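Local structure of aminotransferase, class III (Deinococcus radiodurans, 3I4J) at the interface of chains A and B. The protein probably catalyses pyridoxal-phosphate-dependent transfer of amino groups, as a class-III aminotransferase. Residues are numbered along the deposited sequence; one frame, centred on the assembly and turned at random. Chains: chain A/B, Aminotransferase, class III.

Contact 1: the interface of chains A and B. Residues chain A 5-8; chain B 280, 283-284, 290.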
ATOM      1  N   PHE A   5       5.550  -5.964  16.381  1.00 21.36           N
ATOM      2  CA  PHE A   5       5.766  -4.563  16.731  1.00 21.43           C
ATOM      3  C   PHE A   5       4.370  -3.967  16.894  1.00 23.46           C
ATOM      4  O   PHE A   5       3.748  -3.560  15.911  1.00 21.78           O
ATOM      5  CB  PHE A   5       6.517  -3.838  15.605  1.00 22.26           C
ATOM      6  CG  PHE A   5       7.048  -2.476  15.989  1.00 20.70           C
ATOM      7  CD1 PHE A   5       8.402  -2.183  15.833  1.00 20.57           C
ATOM      8  CD2 PHE A   5       6.202  -1.480  16.477  1.00 21.33           C
ATOM      9  CE1 PHE A   5       8.904  -0.920  16.156  1.00 20.79           C
ATOM     10  CE2 PHE A   5       6.696  -0.214  16.804  1.00 22.23           C
ATOM     11  CZ  PHE A   5       8.054   0.064  16.640  1.00 22.12           C
ATOM     12  N   TYR A   6       3.872  -3.933  18.125  1.00 22.83           N
ATOM     13  CA  TYR A   6       2.542  -3.390  18.380  1.00 24.76           C
ATOM     14  C   TYR A   6       2.538  -1.881  18.173  1.00 23.51           C
ATOM     15  O   TYR A   6       3.580  -1.230  18.245  1.00 23.61           O
ATOM     16  CB  TYR A   6       2.092  -3.742  19.803  1.00 24.51           C
ATOM     17  CG  TYR A   6       1.884  -5.226  20.007  1.00 25.27           C
ATOM     18  CD1 TYR A   6       0.800  -5.889  19.425  1.00 23.63           C
ATOM     19  CD2 TYR A   6       2.786  -5.975  20.753  1.00 25.68           C
ATOM     20  CE1 TYR A   6       0.626  -7.264  19.584  1.00 25.58           C
ATOM     21  CE2 TYR A   6       2.623  -7.343  20.918  1.00 26.23           C
ATOM     22  CZ  TYR A   6       1.545  -7.984  20.333  1.00 25.69           C
ATOM     23  OH  TYR A   6       1.394  -9.342  20.500  1.00 25.51           O
ATOM     24  N   ARG A   7       1.360  -1.334  17.905  1.00 24.77           N
ATOM     25  CA  ARG A   7       1.219   0.093  17.664  1.00 24.81           C
ATOM     26  C   ARG A   7       1.400   0.934  18.917  1.00 26.03           C
ATOM     27  O   ARG A   7       1.705   2.122  18.829  1.00 27.25           O
ATOM     28  CB  ARG A   7      -0.147   0.378  17.043  1.00 23.23           C
ATOM     29  CG  ARG A   7      -0.341  -0.268  15.694  1.00 25.73           C
ATOM     30  CD  ARG A   7      -1.701   0.071  15.126  1.00 25.70           C
ATOM     31  NE  ARG A   7      -1.860  -0.425  13.767  1.00 24.04           N
ATOM     32  CZ  ARG A   7      -2.420   0.284  12.794  1.00 26.45           C
ATOM     33  NH1 ARG A   7      -2.860   1.506  13.048  1.00 28.89           N
ATOM     34  NH2 ARG A   7      -2.542  -0.222  11.575  1.00 26.26           N
ATOM     35  N   SER A   8       1.211   0.318  20.079  1.00 26.33           N
ATOM     36  CA  SER A   8       1.348   1.028  21.345  1.00 27.04           C
ATOM     37  C   SER A   8       1.479   0.036  22.485  1.00 26.47           C
ATOM     38  O   SER A   8       1.462  -1.175  22.273  1.00 25.96           O
ATOM     39  CB  SER A   8       0.127   1.916  21.600  1.00 28.37           C
ATOM     40  OG  SER A   8      -0.983   1.139  22.020  1.00 30.06           O
TER
ATOM     41  N   TYR B 280      12.349  -0.763  19.793  1.00 22.85           N
ATOM     42  CA  TYR B 280      10.929  -1.026  20.037  1.00 24.32           C
ATOM     43  C   TYR B 280      10.526  -0.602  21.451  1.00 24.20           C
ATOM     44  O   TYR B 280       9.545   0.120  21.641  1.00 23.72           O
ATOM     45  CB  TYR B 280      10.629  -2.518  19.856  1.00 22.00           C
ATOM     46  CG  TYR B 280       9.223  -2.924  20.243  1.00 24.54           C
ATOM     47  CD1 TYR B 280       8.118  -2.450  19.535  1.00 25.85           C
ATOM     48  CD2 TYR B 280       8.996  -3.789  21.317  1.00 25.54           C
ATOM     49  CE1 TYR B 280       6.820  -2.823  19.884  1.00 25.97           C
ATOM     50  CE2 TYR B 280       7.701  -4.167  21.677  1.00 24.74           C
ATOM     51  CZ  TYR B 280       6.619  -3.680  20.955  1.00 26.78           C
ATOM     52  OH  TYR B 280       5.342  -4.041  21.316  1.00 27.71           O
ATOM     53  N   VAL B 283      10.268   3.226  21.978  1.00 28.45           N
ATOM     54  CA  VAL B 283       9.075   3.836  21.410  1.00 31.29           C
ATOM     55  C   VAL B 283       7.808   3.422  22.168  1.00 32.46           C
ATOM     56  O   VAL B 283       6.877   4.215  22.302  1.00 33.77           O
ATOM     57  CB  VAL B 283       8.939   3.495  19.895  1.00 31.90           C
ATOM     58  CG1 VAL B 283       8.908   1.998  19.692  1.00 35.02           C
ATOM     59  CG2 VAL B 283       7.685   4.125  19.328  1.00 35.31           C
ATOM     60  N   MET B 284       7.772   2.191  22.676  1.00 32.42           N
ATOM     61  CA  MET B 284       6.604   1.729  23.426  1.00 33.81           C
ATOM     62  C   MET B 284       6.481   2.499  24.738  1.00 36.73           C
ATOM     63  O   MET B 284       5.377   2.738  25.227  1.00 36.84           O
ATOM     64  CB  MET B 284       6.694   0.227  23.716  1.00 31.80           C
ATOM     65  CG  MET B 284       6.434  -0.663  22.504  1.00 30.91           C
ATOM     66  SD  MET B 284       4.789  -0.429  21.744  1.00 26.27           S
ATOM     67  CE  MET B 284       5.210   0.640  20.358  1.00 31.12           C
ATOM     68  N   PHE B 290       3.036   4.337  18.289  1.00 40.47           N
ATOM     69  CA  PHE B 290       3.998   4.475  17.201  1.00 39.98           C
ATOM     70  C   PHE B 290       3.385   5.154  15.978  1.00 40.89           C
ATOM     71  O   PHE B 290       3.832   6.225  15.572  1.00 41.51           O
ATOM     72  CB  PHE B 290       4.552   3.102  16.812  1.00 39.39           C
ATOM     73  CG  PHE B 290       5.545   3.146  15.687  1.00 39.59           C
ATOM     74  CD1 PHE B 290       6.668   3.967  15.764  1.00 39.90           C
ATOM     75  CD2 PHE B 290       5.363   2.362  14.551  1.00 39.89           C
ATOM     76  CE1 PHE B 290       7.598   4.008  14.727  1.00 39.77           C
ATOM     77  CE2 PHE B 290       6.287   2.394  13.504  1.00 39.77           C
ATOM     78  CZ  PHE B 290       7.406   3.218  13.594  1.00 40.71           C
TER
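A:Phe5 lies between B:Tyr280 and B:Phe290, where the N-terminal segment of one class-III aminotransferase subunit runs over helix 277-284 of the other. Aromatic contacts come first. The rings of A:Phe5 and B:Tyr280 meet edge to face, with planes 71° apart and centroids 4.8 Å apart; CD1 of B:Tyr280 points over the centre of the A:Phe5 face. With CG anti to the backbone N (chi1 -167°), A:Phe5 turns its far rim toward B:Phe290. The two side chains cross at about a right angle: A:Phe5 CZ stands over the middle of the B:Phe290 ring, and A:Phe5 CE2 comes within 3.7 Å of B:Phe290 CD2.

Aliphatic and sulfur contacts close the flank. B:Val283 brings CG1 to 3.7 Å from A:Phe5 CZ. The B:Met284 chain, bent at chi2 and chi3, lays CG over one face of B:Tyr280 within its own subunit, while its SD lies 3.8 Å from A:Ser8 CA.

Two polar approaches complete the patch. The phenol OH of B:Tyr280 sits in plane at the edge of the A:Tyr6 ring, 3.3 Å from A:Tyr6 CD2, a van der Waals approach. Between main chains, B:Phe290 N donates a hydrogen bond to A:Arg7 O at 2.6 Å.

Contact 2: the interface of chains A and B. Residues chain A 7; chain B 65-67, 93, 292-294, 297.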
ATOM      1  N   ARG A   7       1.360  -1.334  17.905  1.00 24.77           N
ATOM      2  CA  ARG A   7       1.219   0.093  17.664  1.00 24.81           C
ATOM      3  C   ARG A   7       1.400   0.934  18.917  1.00 26.03           C
ATOM      4  O   ARG A   7       1.705   2.122  18.829  1.00 27.25           O
ATOM      5  CB  ARG A   7      -0.147   0.378  17.043  1.00 23.23           C
ATOM      6  CG  ARG A   7      -0.341  -0.268  15.694  1.00 25.73           C
ATOM      7  CD  ARG A   7      -1.701   0.071  15.126  1.00 25.70           C
ATOM      8  NE  ARG A   7      -1.860  -0.425  13.767  1.00 24.04           N
ATOM      9  CZ  ARG A   7      -2.420   0.284  12.794  1.00 26.45           C
ATOM     10  NH1 ARG A   7      -2.860   1.506  13.048  1.00 28.89           N
ATOM     11  NH2 ARG A   7      -2.542  -0.222  11.575  1.00 26.26           N
TER
ATOM     12  N   HIS B  65      -8.301  -4.677  12.068  1.00 21.58           N
ATOM     13  CA  HIS B  65      -7.526  -3.457  11.976  1.00 21.97           C
ATOM     14  C   HIS B  65      -6.525  -3.527  13.127  1.00 22.28           C
ATOM     15  O   HIS B  65      -6.893  -3.842  14.257  1.00 22.16           O
ATOM     16  CB  HIS B  65      -8.436  -2.237  12.102  1.00 21.06           C
ATOM     17  CG  HIS B  65      -7.748  -0.943  11.806  1.00 23.93           C
ATOM     18  ND1 HIS B  65      -6.933  -0.308  12.717  1.00 22.88           N
ATOM     19  CD2 HIS B  65      -7.714  -0.190  10.680  1.00 25.53           C
ATOM     20  CE1 HIS B  65      -6.423   0.779  12.166  1.00 25.21           C
ATOM     21  NE2 HIS B  65      -6.880   0.873  10.930  1.00 26.71           N
ATOM     22  N   GLY B  66      -5.262  -3.253  12.818  1.00 22.44           N
ATOM     23  CA  GLY B  66      -4.201  -3.320  13.809  1.00 21.93           C
ATOM     24  C   GLY B  66      -4.365  -2.457  15.046  1.00 22.80           C
ATOM     25  O   GLY B  66      -3.727  -2.715  16.071  1.00 23.24           O
ATOM     26  N   SER B  67      -5.197  -1.426  14.963  1.00 22.06           N
ATOM     27  CA  SER B  67      -5.420  -0.559  16.113  1.00 24.28           C
ATOM     28  C   SER B  67      -6.369  -1.232  17.099  1.00 25.08           C
ATOM     29  O   SER B  67      -6.540  -0.764  18.228  1.00 25.97           O
ATOM     30  CB  SER B  67      -6.014   0.777  15.667  1.00 25.41           C
ATOM     31  OG  SER B  67      -7.337   0.607  15.183  1.00 28.09           O
ATOM     32  N   TRP B  93       7.076  -4.821  12.183  1.00 17.98           N
ATOM     33  CA  TRP B  93       6.053  -3.818  11.925  1.00 20.59           C
ATOM     34  C   TRP B  93       5.610  -4.082  10.485  1.00 20.34           C
ATOM     35  O   TRP B  93       6.333  -3.775   9.535  1.00 19.18           O
ATOM     36  CB  TRP B  93       6.650  -2.416  12.061  1.00 20.95           C
ATOM     37  CG  TRP B  93       5.745  -1.311  11.591  1.00 22.19           C
ATOM     38  CD1 TRP B  93       5.948  -0.481  10.523  1.00 22.29           C
ATOM     39  CD2 TRP B  93       4.505  -0.907  12.181  1.00 25.59           C
ATOM     40  NE1 TRP B  93       4.913   0.418  10.414  1.00 22.01           N
ATOM     41  CE2 TRP B  93       4.012   0.177  11.420  1.00 25.57           C
ATOM     42  CE3 TRP B  93       3.762  -1.357  13.285  1.00 28.54           C
ATOM     43  CZ2 TRP B  93       2.808   0.824  11.727  1.00 30.02           C
ATOM     44  CZ3 TRP B  93       2.564  -0.712  13.591  1.00 30.83           C
ATOM     45  CH2 TRP B  93       2.100   0.367  12.812  1.00 30.60           C
ATOM     46  N   HIS B 292      -0.623   5.518  13.533  1.00 45.56           N
ATOM     47  CA  HIS B 292      -2.078   5.309  13.562  1.00 46.32           C
ATOM     48  C   HIS B 292      -2.815   4.794  12.318  1.00 44.95           C
ATOM     49  O   HIS B 292      -3.639   3.886  12.424  1.00 46.54           O
ATOM     50  CB  HIS B 292      -2.766   6.600  14.018  1.00 49.17           C
ATOM     51  CG  HIS B 292      -2.250   7.136  15.318  1.00 52.34           C
ATOM     52  ND1 HIS B 292      -0.948   7.554  15.487  1.00 53.47           N
ATOM     53  CD2 HIS B 292      -2.863   7.325  16.511  1.00 52.80           C
ATOM     54  CE1 HIS B 292      -0.781   7.978  16.727  1.00 54.17           C
ATOM     55  NE2 HIS B 292      -1.927   7.849  17.369  1.00 53.47           N
ATOM     56  N   GLY B 293      -2.549   5.375  11.153  1.00 42.87           N
ATOM     57  CA  GLY B 293      -3.245   4.950   9.944  1.00 39.88           C
ATOM     58  C   GLY B 293      -3.071   3.501   9.505  1.00 36.85           C
ATOM     59  O   GLY B 293      -3.359   2.565  10.257  1.00 36.70           O
ATOM     60  N   PHE B 294      -2.631   3.331   8.260  1.00 32.96           N
ATOM     61  CA  PHE B 294      -2.378   2.020   7.663  1.00 29.71           C
ATOM     62  C   PHE B 294      -3.505   1.010   7.844  1.00 25.54           C
ATOM     63  O   PHE B 294      -3.411   0.080   8.643  1.00 22.93           O
ATOM     64  CB  PHE B 294      -1.069   1.454   8.214  1.00 32.43           C
ATOM     65  CG  PHE B 294       0.130   2.293   7.889  1.00 35.98           C
ATOM     66  CD1 PHE B 294       0.457   2.573   6.566  1.00 36.85           C
ATOM     67  CD2 PHE B 294       0.927   2.813   8.902  1.00 38.17           C
ATOM     68  CE1 PHE B 294       1.563   3.360   6.254  1.00 39.28           C
ATOM     69  CE2 PHE B 294       2.036   3.602   8.602  1.00 38.49           C
ATOM     70  CZ  PHE B 294       2.355   3.875   7.275  1.00 39.53           C
ATOM     71  N   ALA B 297      -2.351  -2.581   7.333  1.00 18.08           N
ATOM     72  CA  ALA B 297      -1.118  -2.982   8.014  1.00 19.07           C
ATOM     73  C   ALA B 297      -1.436  -4.217   8.855  1.00 19.50           C
ATOM     74  O   ALA B 297      -2.363  -4.191   9.666  1.00 19.34           O
ATOM     75  CB  ALA B 297      -0.627  -1.867   8.908  1.00 20.30           C
TER
HETATM   76  O   HOH W   1      -0.856  -3.366  17.184  1.00 29.30           O
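The aliphatic stem of A:Arg7 meets the six-membered part of the B:Trp93 indole, with A:Arg7 CG in plane at the ring edge and 3.6 Å from B:Trp93 CZ3. The side chain crosses the indole at about a right angle, leaving the guanidinium and ring planes 58° apart. Farther along, A:Arg7 CD lies 3.9 Å from B:Ser67 CA, so this inserted arm has apolar contacts before its charged end. Its run from CG to NE is extended (chi2 -179°, chi3 174°), which carries the guanidinium to the main-chain carbonyls of B:His292, B:Gly293 and B:Phe294; chain B hides 128 Å² of this class-III aminotransferase residue.

There B:Ser67 N and, more distantly, B:His65 ND1 lie over one guanidinium face, toward its rim. B:Ser67 N donates to B:His65 ND1 at 3.1 Å, a second-shell bond that helps fix this wall. The carbonyls line the guanidinium edge in its plane. A:Arg7 NH1 bonds to B:His292 O at 2.6 Å, though from above that carbonyl's plane, and B:His292 is poorly ordered. A:Arg7 NH2 reaches B:Phe294 O at 3.1 Å. A leucine in place of A:Arg7 would probably leave the carbonyls of B:Gly293 and B:Phe294 without these donors and open a gap beside B:Ser67. At the backbone end, water 1 lies between A:Arg7 N and B:Gly66 O. B:Gly293 O takes A:Arg7 NH1 at 3.0 Å and A:Arg7 NH2 at 3.2 Å, both from the same face of its carbonyl plane.

Contact 3: the interface of chains A and B. Residues chain A 267-269, 299, 302; chain B 96, 269, 299, 302.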
ATOM      1  N   TYR A 267     -10.520  -8.351   2.242  1.00 19.00           N
ATOM      2  CA  TYR A 267      -9.920  -9.594   1.770  1.00 18.58           C
ATOM      3  C   TYR A 267      -8.565  -9.402   1.102  1.00 18.11           C
ATOM      4  O   TYR A 267      -7.789 -10.346   1.004  1.00 18.62           O
ATOM      5  CB  TYR A 267     -10.899 -10.324   0.847  1.00 19.03           C
ATOM      6  CG  TYR A 267     -12.009 -10.950   1.653  1.00 18.59           C
ATOM      7  CD1 TYR A 267     -11.841 -12.199   2.256  1.00 19.55           C
ATOM      8  CD2 TYR A 267     -13.169 -10.233   1.939  1.00 21.07           C
ATOM      9  CE1 TYR A 267     -12.800 -12.713   3.135  1.00 18.72           C
ATOM     10  CE2 TYR A 267     -14.129 -10.735   2.819  1.00 17.94           C
ATOM     11  CZ  TYR A 267     -13.934 -11.969   3.415  1.00 20.01           C
ATOM     12  OH  TYR A 267     -14.859 -12.438   4.328  1.00 21.07           O
ATOM     13  N   ALA A 268      -8.285  -8.174   0.661  1.00 17.86           N
ATOM     14  CA  ALA A 268      -7.010  -7.837   0.027  1.00 16.80           C
ATOM     15  C   ALA A 268      -6.811  -6.324   0.048  1.00 17.98           C
ATOM     16  O   ALA A 268      -7.783  -5.572   0.062  1.00 19.10           O
ATOM     17  CB  ALA A 268      -6.986  -8.335  -1.419  1.00 17.26           C
ATOM     18  N   PRO A 269      -5.546  -5.857   0.087  1.00 17.99           N
ATOM     19  CA  PRO A 269      -5.306  -4.409   0.093  1.00 18.08           C
ATOM     20  C   PRO A 269      -5.583  -3.928  -1.329  1.00 19.23           C
ATOM     21  O   PRO A 269      -4.761  -4.112  -2.231  1.00 20.39           O
ATOM     22  CB  PRO A 269      -3.819  -4.295   0.464  1.00 17.94           C
ATOM     23  CG  PRO A 269      -3.519  -5.610   1.163  1.00 16.31           C
ATOM     24  CD  PRO A 269      -4.293  -6.594   0.325  1.00 18.94           C
ATOM     25  N   HIS A 299      -2.264  -5.457  -8.787  1.00 17.39           N
ATOM     26  CA  HIS A 299      -1.968  -6.807  -8.303  1.00 18.42           C
ATOM     27  C   HIS A 299      -3.091  -7.805  -8.626  1.00 16.86           C
ATOM     28  O   HIS A 299      -4.197  -7.706  -8.090  1.00 18.35           O
ATOM     29  CB  HIS A 299      -1.728  -6.745  -6.796  1.00 16.77           C
ATOM     30  CG  HIS A 299      -1.429  -8.068  -6.176  1.00 19.06           C
ATOM     31  ND1 HIS A 299      -0.517  -8.952  -6.709  1.00 21.74           N
ATOM     32  CD2 HIS A 299      -1.918  -8.657  -5.059  1.00 16.49           C
ATOM     33  CE1 HIS A 299      -0.462 -10.033  -5.950  1.00 15.83           C
ATOM     34  NE2 HIS A 299      -1.301  -9.878  -4.943  1.00 23.45           N
ATOM     35  N   SER A 302      -5.120  -9.488  -5.611  1.00 17.58           N
ATOM     36  CA  SER A 302      -5.942  -8.518  -4.901  1.00 17.94           C
ATOM     37  C   SER A 302      -7.125  -8.091  -5.771  1.00 17.08           C
ATOM     38  O   SER A 302      -8.240  -7.913  -5.280  1.00 18.05           O
ATOM     39  CB  SER A 302      -5.103  -7.295  -4.511  1.00 17.74           C
ATOM     40  OG  SER A 302      -4.077  -7.661  -3.598  1.00 18.42           O
TER
ATOM     41  N   SER B  96       1.837  -2.534   3.968  1.00 21.22           N
ATOM     42  CA  SER B  96       1.482  -3.049   2.649  1.00 21.41           C
ATOM     43  C   SER B  96       2.497  -2.824   1.533  1.00 22.00           C
ATOM     44  O   SER B  96       2.498  -3.559   0.547  1.00 23.31           O
ATOM     45  CB  SER B  96       0.134  -2.467   2.209  1.00 23.53           C
ATOM     46  OG  SER B  96      -0.884  -2.774   3.144  1.00 25.40           O
ATOM     47  N   PRO B 269       0.230  -7.830  -1.201  1.00 17.46           N
ATOM     48  CA  PRO B 269       0.954  -6.582  -0.934  1.00 18.12           C
ATOM     49  C   PRO B 269       1.389  -6.600   0.529  1.00 18.56           C
ATOM     50  O   PRO B 269       0.600  -6.288   1.426  1.00 20.04           O
ATOM     51  CB  PRO B 269      -0.095  -5.500  -1.206  1.00 17.77           C
ATOM     52  CG  PRO B 269      -1.103  -6.196  -2.097  1.00 16.36           C
ATOM     53  CD  PRO B 269      -1.187  -7.558  -1.490  1.00 17.02           C
ATOM     54  N   HIS B 299      -2.573  -7.019   7.715  1.00 19.50           N
ATOM     55  CA  HIS B 299      -3.655  -7.749   7.050  1.00 19.34           C
ATOM     56  C   HIS B 299      -3.443  -9.267   7.118  1.00 18.77           C
ATOM     57  O   HIS B 299      -2.475  -9.786   6.566  1.00 18.91           O
ATOM     58  CB  HIS B 299      -3.732  -7.276   5.592  1.00 18.91           C
ATOM     59  CG  HIS B 299      -4.762  -7.983   4.770  1.00 18.78           C
ATOM     60  ND1 HIS B 299      -6.079  -8.103   5.161  1.00 21.09           N
ATOM     61  CD2 HIS B 299      -4.673  -8.582   3.560  1.00 17.50           C
ATOM     62  CE1 HIS B 299      -6.756  -8.746   4.225  1.00 15.40           C
ATOM     63  NE2 HIS B 299      -5.926  -9.045   3.243  1.00 20.52           N
ATOM     64  N   SER B 302      -2.787 -11.275   3.778  1.00 18.83           N
ATOM     65  CA  SER B 302      -1.493 -10.917   3.208  1.00 18.64           C
ATOM     66  C   SER B 302      -0.362 -11.499   4.049  1.00 19.53           C
ATOM     67  O   SER B 302       0.652 -11.936   3.517  1.00 19.44           O
ATOM     68  CB  SER B 302      -1.364  -9.398   3.110  1.00 20.00           C
ATOM     69  OG  SER B 302      -2.293  -8.891   2.164  1.00 17.80           O
TER
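A:His299 and B:His299 each swing the imidazole to the side opposite the main-chain nitrogen (chi1 179° and 178°), which carries it to B:Pro269 and A:Pro269 respectively. A:Ser302 and B:Ser302, on helix 300-315, turn their hydroxyls away from their own carbonyl carbons and toward the same prolines. The two prolines meet around the two-fold relation, CD of A:Pro269 lying 3.7 Å from CD of B:Pro269, and the two side chains pass each other at a slant.

The flanking contacts repeat with the chains exchanged. CD2 of A:His299 approaches CD of B:Pro269 at 3.8 Å, and B:His299 CD2 has the same separation from A:Pro269 CD. The hydroxyl OG of A:Ser302 lies 3.6 Å from CD of B:Pro269, as a polar atom against a carbon; B:Ser302 matches it on A:Pro269. The OG atoms of A:Ser302 and B:Ser302 also lie in plane at the edge of the imidazole in their own chains.

A polar link is weaker: B:His299 NE2 donates a weak hydrogen bond of 3.2 Å to A:Tyr267 O, a backbone oxygen lying in the imidazole plane. Together, the paired prolines and their histidine and serine neighbours form a compact, reciprocal seam that probably helps hold the two aminotransferase subunits in register.

Contact 1 and contact 2 have C-alpha centres about 10 Å apart and share A:Arg7, whose backbone carbonyl serves the first while its side chain serves the second. The N-terminal segment of chain A is thereby tied to chain B at successive points. The C-alpha centre of contact 3 is about 14 Å from that of contact 2 and about 23 Å from that of contact 1; at contact 3 both chains contribute the same proline, histidine and serine. Since the interface is two-fold symmetric, contacts 1 and 2 recur with the chains exchanged. The reciprocal N-terminal arms and the proline seam together probably stabilise a dimer, as expected for this family.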